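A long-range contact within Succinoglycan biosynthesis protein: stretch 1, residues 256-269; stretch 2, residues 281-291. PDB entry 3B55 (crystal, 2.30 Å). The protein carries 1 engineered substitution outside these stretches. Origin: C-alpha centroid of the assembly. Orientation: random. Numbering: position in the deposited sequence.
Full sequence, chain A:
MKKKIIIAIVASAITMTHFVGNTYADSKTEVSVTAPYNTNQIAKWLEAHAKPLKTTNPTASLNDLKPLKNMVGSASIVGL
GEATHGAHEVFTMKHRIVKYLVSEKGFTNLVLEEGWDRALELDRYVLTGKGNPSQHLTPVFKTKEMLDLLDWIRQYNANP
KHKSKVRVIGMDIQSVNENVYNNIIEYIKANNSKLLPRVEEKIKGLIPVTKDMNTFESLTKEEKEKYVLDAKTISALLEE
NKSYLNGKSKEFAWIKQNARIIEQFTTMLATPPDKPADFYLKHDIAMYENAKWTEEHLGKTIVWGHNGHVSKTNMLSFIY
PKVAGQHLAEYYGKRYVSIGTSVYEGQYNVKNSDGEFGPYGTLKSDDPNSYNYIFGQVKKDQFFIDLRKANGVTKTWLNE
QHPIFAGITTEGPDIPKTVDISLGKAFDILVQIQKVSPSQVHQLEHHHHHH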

# COMPACT_ATOMS: atom_id res chain seq x y z
N LYS A 256 -8.97 14.71 -13.34
CA LYS A 256 -7.78 14.43 -14.13
C LYS A 256 -7.10 13.13 -13.68
O LYS A 256 -6.65 12.34 -14.51
CB LYS A 256 -6.81 15.61 -14.00
CG LYS A 256 -5.62 15.54 -14.91
CD LYS A 256 -4.89 16.87 -14.94
CE LYS A 256 -3.68 16.79 -15.85
NZ LYS A 256 -4.09 16.21 -17.15
N GLN A 257 -7.04 12.92 -12.37
CA GLN A 257 -6.41 11.72 -11.82
C GLN A 257 -7.24 10.49 -12.13
O GLN A 257 -6.69 9.42 -12.44
CB GLN A 257 -6.23 11.86 -10.31
CG GLN A 257 -5.54 10.67 -9.68
CD GLN A 257 -4.16 10.40 -10.27
OE1 GLN A 257 -3.53 9.39 -9.95
NE2 GLN A 257 -3.68 11.31 -11.12
N ASN A 258 -8.56 10.62 -12.05
CA ASN A 258 -9.47 9.52 -12.35
C ASN A 258 -9.21 9.07 -13.79
O ASN A 258 -9.24 7.88 -14.09
CB ASN A 258 -10.92 9.97 -12.21
CG ASN A 258 -11.37 10.03 -10.76
OD1 ASN A 258 -11.90 9.06 -10.22
ND2 ASN A 258 -11.15 11.17 -10.11
N ALA A 259 -8.97 10.03 -14.69
CA ALA A 259 -8.70 9.71 -16.09
C ALA A 259 -7.32 9.05 -16.17
O ALA A 259 -7.09 8.13 -16.96
CB ALA A 259 -8.72 10.97 -16.94
N ARG A 260 -6.40 9.54 -15.34
CA ARG A 260 -5.05 9.01 -15.30
C ARG A 260 -5.08 7.52 -14.93
O ARG A 260 -4.24 6.74 -15.39
CB ARG A 260 -4.23 9.76 -14.26
CG ARG A 260 -2.76 9.45 -14.33
CD ARG A 260 -2.13 10.16 -15.51
NE ARG A 260 -0.78 9.68 -15.78
CZ ARG A 260 -0.51 8.58 -16.47
NH1 ARG A 260 -1.49 7.84 -16.97
NH2 ARG A 260 0.75 8.21 -16.65
N ILE A 261 -6.04 7.12 -14.11
CA ILE A 261 -6.16 5.73 -13.70
C ILE A 261 -6.47 4.83 -14.90
O ILE A 261 -5.95 3.72 -14.99
CB ILE A 261 -7.26 5.56 -12.63
CG1 ILE A 261 -6.85 6.29 -11.35
CG2 ILE A 261 -7.50 4.08 -12.36
CD1 ILE A 261 -5.62 5.72 -10.65
N ILE A 262 -7.32 5.31 -15.80
CA ILE A 262 -7.70 4.56 -16.99
C ILE A 262 -6.48 4.33 -17.88
O ILE A 262 -6.32 3.25 -18.46
CB ILE A 262 -8.78 5.31 -17.80
CG1 ILE A 262 -9.94 5.69 -16.89
CG2 ILE A 262 -9.27 4.43 -18.94
CD1 ILE A 262 -10.97 6.60 -17.53
N GLU A 263 -5.62 5.34 -18.00
CA GLU A 263 -4.40 5.20 -18.80
C GLU A 263 -3.45 4.21 -18.13
O GLU A 263 -2.79 3.41 -18.81
CB GLU A 263 -3.68 6.53 -18.95
CG GLU A 263 -4.36 7.56 -19.84
CD GLU A 263 -3.52 8.81 -20.00
OE1 GLU A 263 -2.55 8.78 -20.79
OE2 GLU A 263 -3.81 9.81 -19.31
N GLN A 264 -3.37 4.28 -16.80
CA GLN A 264 -2.49 3.39 -16.06
C GLN A 264 -2.91 1.95 -16.27
O GLN A 264 -2.08 1.07 -16.50
CB GLN A 264 -2.53 3.72 -14.56
CG GLN A 264 -1.84 5.03 -14.18
CD GLN A 264 -2.01 5.35 -12.71
OE1 GLN A 264 -2.70 4.62 -11.99
NE2 GLN A 264 -1.41 6.44 -12.26
N PHE A 265 -4.22 1.71 -16.22
CA PHE A 265 -4.74 0.37 -16.40
C PHE A 265 -4.53 -0.13 -17.83
O PHE A 265 -4.01 -1.23 -18.02
CB PHE A 265 -6.23 0.33 -16.03
CG PHE A 265 -6.88 -1.00 -16.28
CD1 PHE A 265 -7.44 -1.30 -17.52
CD2 PHE A 265 -6.88 -1.98 -15.29
CE1 PHE A 265 -7.99 -2.56 -17.77
CE2 PHE A 265 -7.43 -3.25 -15.54
CZ PHE A 265 -7.98 -3.53 -16.78
N THR A 266 -4.91 0.66 -18.83
CA THR A 266 -4.77 0.23 -20.22
C THR A 266 -3.32 0.05 -20.67
O THR A 266 -3.00 -0.92 -21.36
CB THR A 266 -5.47 1.23 -21.18
OG1 THR A 266 -4.89 2.53 -21.03
CG2 THR A 266 -6.96 1.30 -20.89
N THR A 267 -2.45 0.98 -20.29
CA THR A 267 -1.05 0.91 -20.67
C THR A 267 -0.34 -0.29 -20.05
O THR A 267 0.40 -1.01 -20.73
CB THR A 267 -0.30 2.21 -20.27
OG1 THR A 267 -0.75 3.29 -21.10
CG2 THR A 267 1.19 2.03 -20.44
N MSE A 268 -0.57 -0.51 -18.76
CA MSE A 268 0.05 -1.64 -18.07
C MSE A 268 -0.31 -2.98 -18.71
O MSE A 268 0.53 -3.87 -18.83
CB MSE A 268 -0.38 -1.68 -16.60
CG MSE A 268 -0.22 -3.05 -15.96
SE MSE A 268 -0.73 -3.18 -14.09
CE MSE A 268 -2.66 -3.22 -14.28
N LEU A 269 -1.57 -3.12 -19.13
CA LEU A 269 -2.03 -4.37 -19.72
C LEU A 269 -1.90 -4.46 -21.23
O LEU A 269 -2.32 -5.45 -21.83
CB LEU A 269 -3.47 -4.62 -19.29
CG LEU A 269 -3.52 -5.08 -17.83
CD1 LEU A 269 -4.93 -5.02 -17.30
CD2 LEU A 269 -2.95 -6.48 -17.73
N LEU A 281 6.68 -3.55 -13.81
CA LEU A 281 7.36 -2.27 -13.71
C LEU A 281 6.28 -1.19 -13.77
O LEU A 281 6.25 -0.29 -12.94
CB LEU A 281 8.34 -2.07 -14.87
CG LEU A 281 9.05 -0.71 -14.91
CD1 LEU A 281 9.97 -0.59 -13.70
CD2 LEU A 281 9.83 -0.57 -16.20
N LYS A 282 5.39 -1.31 -14.75
CA LYS A 282 4.31 -0.35 -14.92
C LYS A 282 3.34 -0.42 -13.76
O LYS A 282 2.77 0.59 -13.37
CB LYS A 282 3.55 -0.61 -16.23
CG LYS A 282 4.35 -0.37 -17.50
CD LYS A 282 3.43 -0.38 -18.72
CE LYS A 282 4.19 -0.42 -20.03
NZ LYS A 282 4.68 -1.79 -20.36
N HIS A 283 3.15 -1.62 -13.20
CA HIS A 283 2.22 -1.75 -12.08
C HIS A 283 2.64 -0.86 -10.92
O HIS A 283 1.86 -0.03 -10.47
CB HIS A 283 2.13 -3.20 -11.59
CG HIS A 283 1.16 -3.38 -10.45
ND1 HIS A 283 1.47 -4.10 -9.32
CD2 HIS A 283 -0.09 -2.91 -10.26
CE1 HIS A 283 0.45 -4.07 -8.48
NE2 HIS A 283 -0.51 -3.34 -9.03
N ASP A 284 3.87 -1.01 -10.45
CA ASP A 284 4.31 -0.20 -9.32
C ASP A 284 4.64 1.24 -9.66
O ASP A 284 4.72 2.08 -8.77
CB ASP A 284 5.46 -0.88 -8.59
CG ASP A 284 4.97 -1.78 -7.45
OD1 ASP A 284 3.88 -2.38 -7.60
OD2 ASP A 284 5.66 -1.88 -6.40
N ILE A 285 4.85 1.53 -10.94
CA ILE A 285 5.11 2.90 -11.32
C ILE A 285 3.77 3.61 -11.05
O ILE A 285 3.73 4.67 -10.44
CB ILE A 285 5.50 3.02 -12.81
CG1 ILE A 285 7.00 2.75 -12.96
CG2 ILE A 285 5.12 4.39 -13.36
CD1 ILE A 285 7.53 2.93 -14.37
N ALA A 286 2.68 2.98 -11.47
CA ALA A 286 1.34 3.53 -11.27
C ALA A 286 1.00 3.70 -9.79
O ALA A 286 0.49 4.75 -9.39
CB ALA A 286 0.30 2.61 -11.94
N MSE A 287 1.25 2.68 -8.97
CA MSE A 287 0.96 2.77 -7.54
C MSE A 287 1.74 3.93 -6.93
O MSE A 287 1.24 4.65 -6.07
CB MSE A 287 1.33 1.47 -6.81
CG MSE A 287 0.57 0.24 -7.28
SE MSE A 287 0.07 -0.97 -5.83
CE MSE A 287 1.79 -1.77 -5.49
N TYR A 288 2.98 4.08 -7.40
CA TYR A 288 3.88 5.15 -6.95
C TYR A 288 3.27 6.50 -7.30
O TYR A 288 3.20 7.39 -6.45
CB TYR A 288 5.23 5.01 -7.66
CG TYR A 288 5.97 6.32 -7.89
CD1 TYR A 288 6.43 7.09 -6.82
CD2 TYR A 288 6.24 6.77 -9.18
CE1 TYR A 288 7.13 8.27 -7.03
CE2 TYR A 288 6.94 7.96 -9.40
CZ TYR A 288 7.39 8.71 -8.32
OH TYR A 288 8.08 9.88 -8.52
N GLU A 289 2.82 6.62 -8.55
CA GLU A 289 2.23 7.86 -9.05
C GLU A 289 0.97 8.24 -8.28
O GLU A 289 0.74 9.41 -8.00
CB GLU A 289 1.88 7.73 -10.54
CG GLU A 289 3.08 7.53 -11.46
CD GLU A 289 2.71 7.62 -12.94
OE1 GLU A 289 1.51 7.46 -13.28
OE2 GLU A 289 3.63 7.82 -13.77
N ASN A 290 0.17 7.23 -7.94
CA ASN A 290 -1.06 7.48 -7.21
C ASN A 290 -0.78 7.90 -5.77
O ASN A 290 -1.51 8.72 -5.22
CB ASN A 290 -1.95 6.23 -7.26
CG ASN A 290 -2.45 5.95 -8.66
OD1 ASN A 290 -2.85 4.82 -8.99
ND2 ASN A 290 -2.42 6.98 -9.51
N ALA A 291 0.27 7.34 -5.18
CA ALA A 291 0.65 7.68 -3.82
C ALA A 291 1.29 9.08 -3.84
O ALA A 291 1.11 9.86 -2.90
CB ALA A 291 1.64 6.67 -3.29

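How do the two stretches meet? The first is helical as far as M268, the second throughout, and the helices run almost antiparallel, their N-to-C directions 169° apart and their axes 9.6 Å from each other at closest approach. The spacing is not even along the pair: the CA atoms of Q257 and N290 are 8.2 Å apart, those of Q264 and A286 6.1 Å, and those of M268 and K282 5.5 Å. The backbones are therefore closer at the M268 end, and side chains span the wider gap at the other, where N290 and Q257 meet end to end. Together the two sides bury 449 Å².

What fills the closer end? Here the contact is mostly nonpolar. K282 points its CA-to-CB bond toward the first helix and lays the aliphatic part of its side chain along it: K282 CD lies 3.7 Å from M268 CA and 3.7 Å from T267 CG2. Its NZ is hydrogen-bonded to a residue just outside the stretches. M268, a selenomethionine of the first helix, reaches the second and brings its SE to 3.8 Å from H283 CB. The selenium also sits 4.8 Å from the centroid of the H283 ring, in an oblique approach 64° off the ring normal. One turn further along, A286 has a CB that points toward the first helix, and this small residue lies beside the buried Q264.

Which charges face each other? R260 and E289 both direct their CA-to-CB bonds toward the opposite helix and form a salt bridge, R260 NH2 to E289 OE1 at 3.5 Å. The carboxylate oxygen lies over one face of the guanidinium, well out of its plane, so no N-H points at it and the attraction is between charges alone. R260 has a second, long salt bridge within its own helix, from NH1 to E263 OE2 at 3.8 Å, and that oxygen too is out of the guanidinium plane. The arginine thus links a neighbour one turn away to an acid across the interface.

Which buried polar side chains meet? Those of Q257, Q264 and N290 gather between the helices, from the centre of the contact toward its wider end, with I261 next to them. N290 starts sideways, yet its end comes nearer to the first helix, where it meets Q257 and Q264 and packs against the end of I261. The amides of Q264 and N290 are probably turned over in the model, so the hydrogen bonding within this cluster remains open.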